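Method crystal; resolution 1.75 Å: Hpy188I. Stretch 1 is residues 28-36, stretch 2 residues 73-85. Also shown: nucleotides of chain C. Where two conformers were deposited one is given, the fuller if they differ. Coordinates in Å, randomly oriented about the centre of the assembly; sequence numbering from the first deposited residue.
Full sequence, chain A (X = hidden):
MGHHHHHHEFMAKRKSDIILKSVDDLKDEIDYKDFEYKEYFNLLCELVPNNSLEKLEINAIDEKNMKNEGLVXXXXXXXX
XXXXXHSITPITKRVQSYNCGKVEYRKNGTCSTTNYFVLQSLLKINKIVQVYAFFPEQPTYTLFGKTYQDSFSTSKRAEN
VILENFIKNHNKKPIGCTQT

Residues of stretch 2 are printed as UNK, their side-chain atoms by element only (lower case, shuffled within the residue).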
ATOM      1  N   ASP A  28      -0.631  28.899  -2.133  1.00 30.00           N
ATOM      2  CA  ASP A  28      -0.224  28.903  -0.711  1.00 30.51           C
ATOM      3  C   ASP A  28       0.718  27.760  -0.355  1.00 28.70           C
ATOM      4  O   ASP A  28       1.055  27.560   0.819  1.00 29.24           O
ATOM      5  CB  ASP A  28      -1.444  28.831   0.208  1.00 31.70           C
ATOM      6  CG  ASP A  28      -2.406  29.995   0.012  1.00 34.04           C
ATOM      7  OD1 ASP A  28      -1.984  31.105  -0.387  1.00 35.67           O
ATOM      8  OD2 ASP A  28      -3.605  29.771   0.271  1.00 38.55           O
ATOM      9  N   GLU A  29       1.133  26.997  -1.357  1.00 25.96           N
ATOM     10  CA  GLU A  29       2.093  25.939  -1.140  1.00 24.72           C
ATOM     11  C   GLU A  29       3.509  26.465  -0.898  1.00 24.37           C
ATOM     12  O   GLU A  29       3.796  27.671  -1.054  1.00 24.41           O
ATOM     13  CB  GLU A  29       2.027  24.946  -2.307  1.00 24.00           C
ATOM     14  CG  GLU A  29       0.650  24.274  -2.439  1.00 24.25           C
ATOM     15  CD  GLU A  29       0.137  23.775  -1.092  1.00 26.38           C
ATOM     16  OE1 GLU A  29       0.778  22.875  -0.483  1.00 25.83           O
ATOM     17  OE2 GLU A  29      -0.894  24.304  -0.633  1.00 27.49           O
ATOM     18  N   ILE A  30       4.372  25.553  -0.461  1.00 23.50           N
ATOM     19  CA  ILE A  30       5.754  25.861  -0.149  1.00 23.73           C
ATOM     20  C   ILE A  30       6.586  25.768  -1.422  1.00 23.40           C
ATOM     21  O   ILE A  30       6.465  24.826  -2.191  1.00 21.65           O
ATOM     22  CB  ILE A  30       6.307  24.900   0.935  1.00 23.35           C
ATOM     23  CG1 ILE A  30       5.431  24.942   2.189  1.00 25.27           C
ATOM     24  CG2 ILE A  30       7.749  25.211   1.289  1.00 23.00           C
ATOM     25  CD1 ILE A  30       5.209  26.320   2.773  1.00 27.11           C
ATOM     26  N   ASP A  31       7.444  26.762  -1.622  1.00 23.87           N
ATOM     27  CA  ASP A  31       8.373  26.761  -2.727  1.00 24.31           C
ATOM     28  C   ASP A  31       9.405  25.651  -2.523  1.00 23.85           C
ATOM     29  O   ASP A  31       9.943  25.508  -1.427  1.00 24.78           O
ATOM     30  CB  ASP A  31       9.124  28.088  -2.795  1.00 24.95           C
ATOM     31  CG  ASP A  31       8.285  29.235  -3.346  1.00 27.84           C
ATOM     32  OD1 ASP A  31       7.193  29.025  -3.906  1.00 27.77           O
ATOM     33  OD2 ASP A  31       8.746  30.391  -3.219  1.00 32.14           O
ATOM     34  N   TYR A  32       9.709  24.900  -3.582  1.00 23.22           N
ATOM     35  CA  TYR A  32      10.776  23.897  -3.524  1.00 23.09           C
ATOM     36  C   TYR A  32      12.123  24.514  -3.078  1.00 24.98           C
ATOM     37  O   TYR A  32      12.905  23.876  -2.367  1.00 25.65           O
ATOM     38  CB  TYR A  32      10.930  23.148  -4.865  1.00 22.80           C
ATOM     39  CG  TYR A  32      11.896  21.995  -4.761  1.00 21.07           C
ATOM     40  CD1 TYR A  32      11.521  20.805  -4.134  1.00 19.99           C
ATOM     41  CD2 TYR A  32      13.201  22.118  -5.215  1.00 21.40           C
ATOM     42  CE1 TYR A  32      12.411  19.763  -3.987  1.00 20.91           C
ATOM     43  CE2 TYR A  32      14.111  21.079  -5.069  1.00 22.44           C
ATOM     44  CZ  TYR A  32      13.715  19.901  -4.454  1.00 21.12           C
ATOM     45  OH  TYR A  32      14.602  18.864  -4.315  1.00 21.25           O
ATOM     46  N   LYS A  33      12.382  25.763  -3.446  1.00 26.05           N
ATOM     47  CA  LYS A  33      13.639  26.415  -3.022  1.00 28.62           C
ATOM     48  C   LYS A  33      13.800  26.519  -1.496  1.00 29.54           C
ATOM     49  O   LYS A  33      14.925  26.603  -0.981  1.00 29.98           O
ATOM     50  CB  LYS A  33      13.798  27.797  -3.663  1.00 29.72           C
ATOM     51  CG  LYS A  33      12.702  28.820  -3.352  1.00 32.08           C
ATOM     52  CD  LYS A  33      13.138  30.263  -3.656  1.00 36.11           C
ATOM     53  CE  LYS A  33      13.898  30.400  -4.981  1.00 37.65           C
ATOM     54  NZ  LYS A  33      14.492  31.788  -5.178  1.00 42.54           N
ATOM     55  N   ASP A  34      12.672  26.503  -0.787  1.00 29.74           N
ATOM     56  CA  ASP A  34      12.639  26.518   0.669  1.00 31.06           C
ATOM     57  C   ASP A  34      12.536  25.143   1.317  1.00 31.03           C
ATOM     58  O   ASP A  34      12.309  25.049   2.522  1.00 32.11           O
ATOM     59  CB  ASP A  34      11.459  27.375   1.136  1.00 31.68           C
ATOM     60  CG  ASP A  34      11.544  28.794   0.625  1.00 33.20           C
ATOM     61  OD1 ASP A  34      12.672  29.328   0.518  1.00 34.68           O
ATOM     62  OD2 ASP A  34      10.484  29.374   0.325  1.00 35.37           O
ATOM     63  N   PHE A  35      12.693  24.083   0.523  1.00 30.04           N
ATOM     64  CA  PHE A  35      12.710  22.704   1.019  1.00 30.28           C
ATOM     65  C   PHE A  35      14.035  22.434   1.721  1.00 31.30           C
ATOM     66  O   PHE A  35      15.099  22.632   1.158  1.00 31.43           O
ATOM     67  CB  PHE A  35      12.520  21.746  -0.163  1.00 29.02           C
ATOM     68  CG  PHE A  35      12.393  20.291   0.209  1.00 27.83           C
ATOM     69  CD1 PHE A  35      11.655  19.870   1.309  1.00 29.38           C
ATOM     70  CD2 PHE A  35      12.975  19.324  -0.603  1.00 28.03           C
ATOM     71  CE1 PHE A  35      11.543  18.516   1.606  1.00 28.63           C
ATOM     72  CE2 PHE A  35      12.859  17.973  -0.317  1.00 27.21           C
ATOM     73  CZ  PHE A  35      12.145  17.569   0.785  1.00 28.24           C
ATOM     74  N   GLU A  36      13.937  21.940   2.945  0.50 33.02           N
ATOM     75  CA  GLU A  36      15.060  21.854   3.887  0.50 34.40           C
ATOM     76  C   GLU A  36      16.021  20.722   3.518  0.50 34.68           C
ATOM     77  O   GLU A  36      17.236  20.812   3.750  0.50 35.22           O
ATOM     78  CB  GLU A  36      14.525  21.669   5.316  0.50 35.46           C
ATOM     79  CG  GLU A  36      13.141  20.975   5.396  0.50 35.08           C
ATOM     80  CD  GLU A  36      12.000  21.810   4.773  0.50 33.24           C
ATOM     81  OE1 GLU A  36      12.269  22.931   4.299  0.50 37.12           O
ATOM     82  OE2 GLU A  36      10.852  21.351   4.739  0.50 31.89           O
ATOM     83  N   UNK A  73      10.240  10.925  -3.264  1.00 18.55           N
ATOM     84  CA  UNK A  73      10.107  11.899  -4.346  1.00 18.90           C
ATOM     85  C   UNK A  73       9.292  13.113  -3.950  1.00 19.31           C
ATOM     86  O   UNK A  73       8.469  13.062  -3.017  1.00 19.52           O
ATOM     87  c   UNK A  73       5.590   9.593  -5.107  1.00 20.87           C
ATOM     88  c   UNK A  73       7.005  11.454  -5.543  1.00 19.22           C
ATOM     89  c   UNK A  73       7.991   9.323  -5.131  1.00 18.31           C
ATOM     90  c   UNK A  73       9.521  11.254  -5.603  1.00 18.92           C
ATOM     91  o   UNK A  73       4.341   9.070  -4.942  1.00 22.07           O
ATOM     92  c   UNK A  73       8.150  10.663  -5.413  1.00 17.78           C
ATOM     93  c   UNK A  73       6.707   8.764  -4.957  1.00 19.08           C
ATOM     94  c   UNK A  73       5.744  10.926  -5.414  1.00 20.53           C
ATOM     95  N   UNK A  74       9.547  14.217  -4.653  1.00 19.64           N
ATOM     96  CA  UNK A  74       8.821  15.465  -4.484  1.00 19.80           C
ATOM     97  C   UNK A  74       8.361  15.896  -5.861  1.00 19.37           C
ATOM     98  O   UNK A  74       9.174  15.975  -6.777  1.00 19.42           O
ATOM     99  c   UNK A  74      10.427  16.043  -2.587  1.00 22.88           C
ATOM    100  c   UNK A  74       8.857  17.853  -3.530  1.00 20.51           C
ATOM    101  c   UNK A  74       9.707  16.581  -3.856  1.00 20.47           C
ATOM    102  N   UNK A  75       7.054  16.113  -6.003  1.00 18.03           N
ATOM    103  CA  UNK A  75       6.434  16.646  -7.213  1.00 18.04           C
ATOM    104  C   UNK A  75       6.358  18.155  -7.068  1.00 18.02           C
ATOM    105  O   UNK A  75       5.748  18.676  -6.117  1.00 16.87           O
ATOM    106  c   UNK A  75       5.956  12.581  -8.619  1.00 16.26           C
ATOM    107  c   UNK A  75       3.572  12.767  -8.517  1.00 18.37           C
ATOM    108  c   UNK A  75       6.059  13.892  -8.131  1.00 16.71           C
ATOM    109  c   UNK A  75       3.681  14.081  -8.044  1.00 20.16           C
ATOM    110  c   UNK A  75       4.708  12.019  -8.788  1.00 16.53           C
ATOM    111  c   UNK A  75       4.928  14.667  -7.871  1.00 17.28           C
ATOM    112  c   UNK A  75       5.012  16.099  -7.378  1.00 17.78           C
ATOM    113  N   UNK A  76       6.955  18.854  -8.023  1.00 17.39           N
ATOM    114  CA  UNK A  76       7.019  20.315  -7.983  1.00 18.07           C
ATOM    115  C   UNK A  76       6.383  20.853  -9.253  1.00 18.23           C
ATOM    116  O   UNK A  76       6.707  20.407 -10.370  1.00 17.86           O
ATOM    117  c   UNK A  76       9.077  20.207  -6.584  1.00 18.40           C
ATOM    118  c   UNK A  76       8.580  22.342  -7.841  1.00 18.65           C
ATOM    119  c   UNK A  76       8.478  20.793  -7.841  1.00 19.04           C
ATOM    120  N   UNK A  77       5.497  21.825  -9.096  1.00 18.10           N
ATOM    121  CA  UNK A  77       4.775  22.419 -10.223  1.00 19.26           C
ATOM    122  C   UNK A  77       4.940  23.928 -10.143  1.00 20.33           C
ATOM    123  O   UNK A  77       4.525  24.551  -9.160  1.00 20.06           O
ATOM    124  c   UNK A  77       3.068  20.557 -10.144  1.00 19.79           C
ATOM    125  c   UNK A  77       3.275  22.068 -10.209  1.00 19.59           C
ATOM    126  c   UNK A  77       1.596  20.125  -9.999  1.00 21.82           C
ATOM    127  c   UNK A  77       2.570  22.734 -11.427  1.00 20.27           C
ATOM    128  N   UNK A  78       5.545  24.512 -11.173  0.50 20.31           N
ATOM    129  CA  UNK A  78       5.881  25.942 -11.173  0.50 21.16           C
ATOM    130  C   UNK A  78       6.485  26.374  -9.838  0.50 21.31           C
ATOM    131  O   UNK A  78       6.044  27.348  -9.215  0.50 22.24           O
ATOM    132  n   UNK A  78       2.520  27.363 -14.499  0.50 25.54           N
ATOM    133  c   UNK A  78       4.654  26.783 -11.530  0.50 21.53           C
ATOM    134  c   UNK A  78       3.185  27.643 -13.387  0.50 21.96           C
ATOM    135  o   UNK A  78       2.974  28.658 -12.725  0.50 24.29           O
ATOM    136  c   UNK A  78       4.254  26.654 -12.982  0.50 21.30           C
ATOM    137  N   UNK A  79       7.498  25.626  -9.410  1.00 20.95           N
ATOM    138  CA  UNK A  79       8.227  25.910  -8.172  1.00 21.41           C
ATOM    139  C   UNK A  79       7.586  25.520  -6.854  1.00 21.40           C
ATOM    140  O   UNK A  79       8.250  25.606  -5.818  1.00 22.57           O
ATOM    141  N   UNK A  80       6.314  25.110  -6.874  1.00 19.81           N
ATOM    142  CA  UNK A  80       5.558  24.793  -5.655  1.00 20.50           C
ATOM    143  C   UNK A  80       5.574  23.285  -5.374  1.00 19.52           C
ATOM    144  O   UNK A  80       5.429  22.491  -6.290  1.00 18.51           O
ATOM    145  c   UNK A  80       3.912  26.782  -5.809  1.00 22.38           C
ATOM    146  n   UNK A  80       4.447  29.505  -3.149  1.00 26.11           N
ATOM    147  c   UNK A  80       4.097  25.268  -5.786  1.00 20.25           C
ATOM    148  c   UNK A  80       4.369  27.420  -4.527  1.00 24.45           C
ATOM    149  c   UNK A  80       3.897  28.857  -4.391  1.00 26.31           C
ATOM    150  N   UNK A  81       5.759  22.913  -4.106  1.00 20.14           N
ATOM    151  CA  UNK A  81       5.698  21.506  -3.711  1.00 19.99           C
ATOM    152  C   UNK A  81       4.246  21.053  -3.669  1.00 19.67           C
ATOM    153  O   UNK A  81       3.460  21.515  -2.839  1.00 21.08           O
ATOM    154  c   UNK A  81       6.385  21.268  -2.357  1.00 21.10           C
ATOM    155  c   UNK A  81       8.656  21.489  -1.203  1.00 22.81           C
ATOM    156  c   UNK A  81       6.154  19.814  -1.865  1.00 20.14           C
ATOM    157  c   UNK A  81       7.876  21.553  -2.504  1.00 21.00           C
ATOM    158  N   UNK A  82       3.895  20.147  -4.575  1.00 18.96           N
ATOM    159  CA  UNK A  82       2.541  19.614  -4.660  1.00 19.42           C
ATOM    160  C   UNK A  82       2.403  18.395  -3.747  1.00 19.82           C
ATOM    161  O   UNK A  82       1.402  18.236  -3.085  1.00 21.43           O
ATOM    162  c   UNK A  82       2.220  19.229  -6.108  1.00 18.88           C
ATOM    163  c   UNK A  82      -0.001  16.174  -6.542  1.00 20.21           C
ATOM    164  c   UNK A  82       1.139  16.992  -6.395  1.00 20.08           C
ATOM    165  c   UNK A  82      -1.267  16.731  -6.521  1.00 21.54           C
ATOM    166  c   UNK A  82       1.011  18.371  -6.254  1.00 19.04           C
ATOM    167  c   UNK A  82      -0.261  18.923  -6.220  1.00 22.04           C
ATOM    168  c   UNK A  82      -1.413  18.097  -6.332  1.00 22.95           C
ATOM    169  N   UNK A  83       3.405  17.529  -3.757  1.00 20.24           N
ATOM    170  CA  UNK A  83       3.422  16.377  -2.874  1.00 20.59           C
ATOM    171  C   UNK A  83       4.806  15.804  -2.620  1.00 19.60           C
ATOM    172  O   UNK A  83       5.736  16.040  -3.372  1.00 18.81           O
ATOM    173  c   UNK A  83       2.044  11.997  -3.186  1.00 24.16           C
ATOM    174  c   UNK A  83       2.421  15.301  -3.341  1.00 21.55           C
ATOM    175  c   UNK A  83       1.902  13.046  -4.302  1.00 23.26           C
ATOM    176  c   UNK A  83       2.912  14.242  -4.250  1.00 22.92           C
ATOM    177  n   UNK A  83       1.112  10.817  -3.381  1.00 22.04           N
ATOM    178  N   UNK A  84       4.896  15.053  -1.522  1.00 19.72           N
ATOM    179  CA  UNK A  84       6.049  14.252  -1.162  1.00 19.93           C
ATOM    180  C   UNK A  84       5.509  12.846  -1.013  1.00 19.99           C
ATOM    181  O   UNK A  84       4.478  12.651  -0.376  1.00 20.89           O
ATOM    182  c   UNK A  84       7.882  13.766   0.507  1.00 21.10           C
ATOM    183  c   UNK A  84       7.182  16.166   0.032  1.00 21.86           C
ATOM    184  c   UNK A  84       7.469  16.833   1.369  1.00 25.11           C
ATOM    185  c   UNK A  84       6.715  14.707   0.142  1.00 21.22           C
ATOM    186  N   UNK A  85       6.168  11.883  -1.657  1.00 19.02           N
ATOM    187  CA  UNK A  85       5.781  10.478  -1.577  1.00 19.06           C
ATOM    188  C   UNK A  85       6.967   9.545  -1.572  1.00 18.88           C
ATOM    189  O   UNK A  85       8.112   9.979  -1.576  1.00 18.29           O
TER
ATOM    190  P    DG C   6       2.223   7.568  -1.744  0.50 18.52           P
ATOM    191  OP1  DG C   6       3.515   8.209  -1.423  0.50 17.72           O
ATOM    192  OP2  DG C   6       1.317   8.181  -2.751  0.50 17.08           O
ATOM    193  O5'  DG C   6       2.503   6.054  -2.146  0.50 16.17           O
ATOM    194  C5'  DG C   6       2.818   5.109  -1.128  0.50 17.47           C
ATOM    195  C4'  DG C   6       2.600   3.700  -1.620  0.50 15.73           C
ATOM    196  O4'  DG C   6       1.201   3.461  -1.910  0.50 14.52           O
ATOM    197  C3'  DG C   6       3.364   3.349  -2.899  0.50 16.07           C
ATOM    198  O3'  DG C   6       4.051   2.115  -2.702  0.50 16.42           O
ATOM    199  C2'  DG C   6       2.271   3.184  -3.939  0.50 14.88           C
ATOM    200  C1'  DG C   6       1.152   2.657  -3.071  0.50 12.83           C
ATOM    201  N9   DG C   6      -0.183   2.742  -3.657  0.50 11.00           N
ATOM    202  C8   DG C   6      -0.874   3.866  -4.051  0.50 11.91           C
ATOM    203  N7   DG C   6      -2.025   3.590  -4.604  0.50 11.97           N
ATOM    204  C5   DG C   6      -2.109   2.202  -4.555  0.50 10.26           C
ATOM    205  C6   DG C   6      -3.122   1.318  -5.020  0.50 11.00           C
ATOM    206  O6   DG C   6      -4.185   1.593  -5.601  0.50 11.99           O
ATOM    207  N1   DG C   6      -2.791  -0.015  -4.763  0.50 11.29           N
ATOM    208  C2   DG C   6      -1.636  -0.437  -4.153  0.50 10.90           C
ATOM    209  N2   DG C   6      -1.480  -1.764  -4.007  0.50 12.42           N
ATOM    210  N3   DG C   6      -0.692   0.375  -3.719  0.50  9.43           N
ATOM    211  C4   DG C   6      -0.990   1.668  -3.957  0.50 10.02           C
HETATM  212  O   HOH W   1       3.468  22.742  -0.287  1.00 21.26           O
HETATM  213  O   HOH W   2      10.845  27.059  -5.856  1.00 23.96           O

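Position 73 carries one carbon and then a six-carbon ring bearing an oxygen, which defines Tyr-73. It lies beyond reach of stretch 1; its OH is 3.7 Å from OP1 of DG6. Position 74 has three carbons, one carrying the other two: Val-74. Its CB points toward stretch 1, and its methyls meet two rings, CG1 at 4.0 Å from Tyr-32 CD1 and CG2 at 3.8 Å from Phe-35 CE2. Position 75 shows a carbon and an unsubstituted six-carbon ring; its CA-to-CB bond points away from stretch 1, hence Phe-75. Position 76 repeats the three-carbon fork and points toward stretch 1, as alternation along a strand predicts. It is Val-76, whose CG2 lies 3.5 Å from Tyr-32 CD1.

Position 77 has four carbons, forked at the first with one arm two carbons long, and touches nothing on stretch 1: Ile-77. Position 78 has three carbons, the third bearing one oxygen and one nitrogen, and is likewise out of reach: Gln-78. Position 79 has no side-chain atoms, so it is Gly-79; its phi of 78° favours glycine by itself. Its O accepts a hydrogen bond from Tyr-32 N at 2.8 Å.

Position 80 has four carbons in a row ending in nitrogen. That nitrogen lies 2.9 Å from Glu-29 O and 2.9 Å from Asp-31 OD1, identifying Lys-80, whose NZ donates to both and forms a salt bridge with the carboxylate. Position 81 has four carbons, forked at the first, with one arm two carbons long; the end of that arm lies 4.0 Å from Phe-35 CB. This is Ile-81, and that atom is CD1. Position 82 shows a carbon and an unsubstituted six-carbon ring; its CA-to-CB bond points away from stretch 1: Phe-82. Position 83, four carbons ending in nitrogen, also points away; Lys-83 NZ donates to OP2 of DG6 at 2.7 Å. Position 84 has the four-carbon fork and faces stretch 1: Ile-84, its CD1 4.4 Å from Phe-35 CE1. Position 85 lacks side-chain atoms: Gly-85. Its CA approaches OP1 of DG6 at 3.2 Å, and an ideal CB would clash with Tyr-73 OH at 2.5 Å.

The contact buries 548 Å² and centres on a single bridge between Asp-31 and Lys-80. Two nearly linear hydrogen bonds flank it: Tyr-32 N to Gly-79 O (167°) and Ile-81 N to Ile-30 O (2.8 Å, 174°). A water extends the polar link, donating to Glu-29 OE1 at 2.7 Å and Ile-81 O at 2.8 Å. Tyr-32 and Phe-35 complete the contact by packing against Val-74, Val-76, Ile-81 and Ile-84.

Stretch 2 73-85: YVFVIQGKIFKIG
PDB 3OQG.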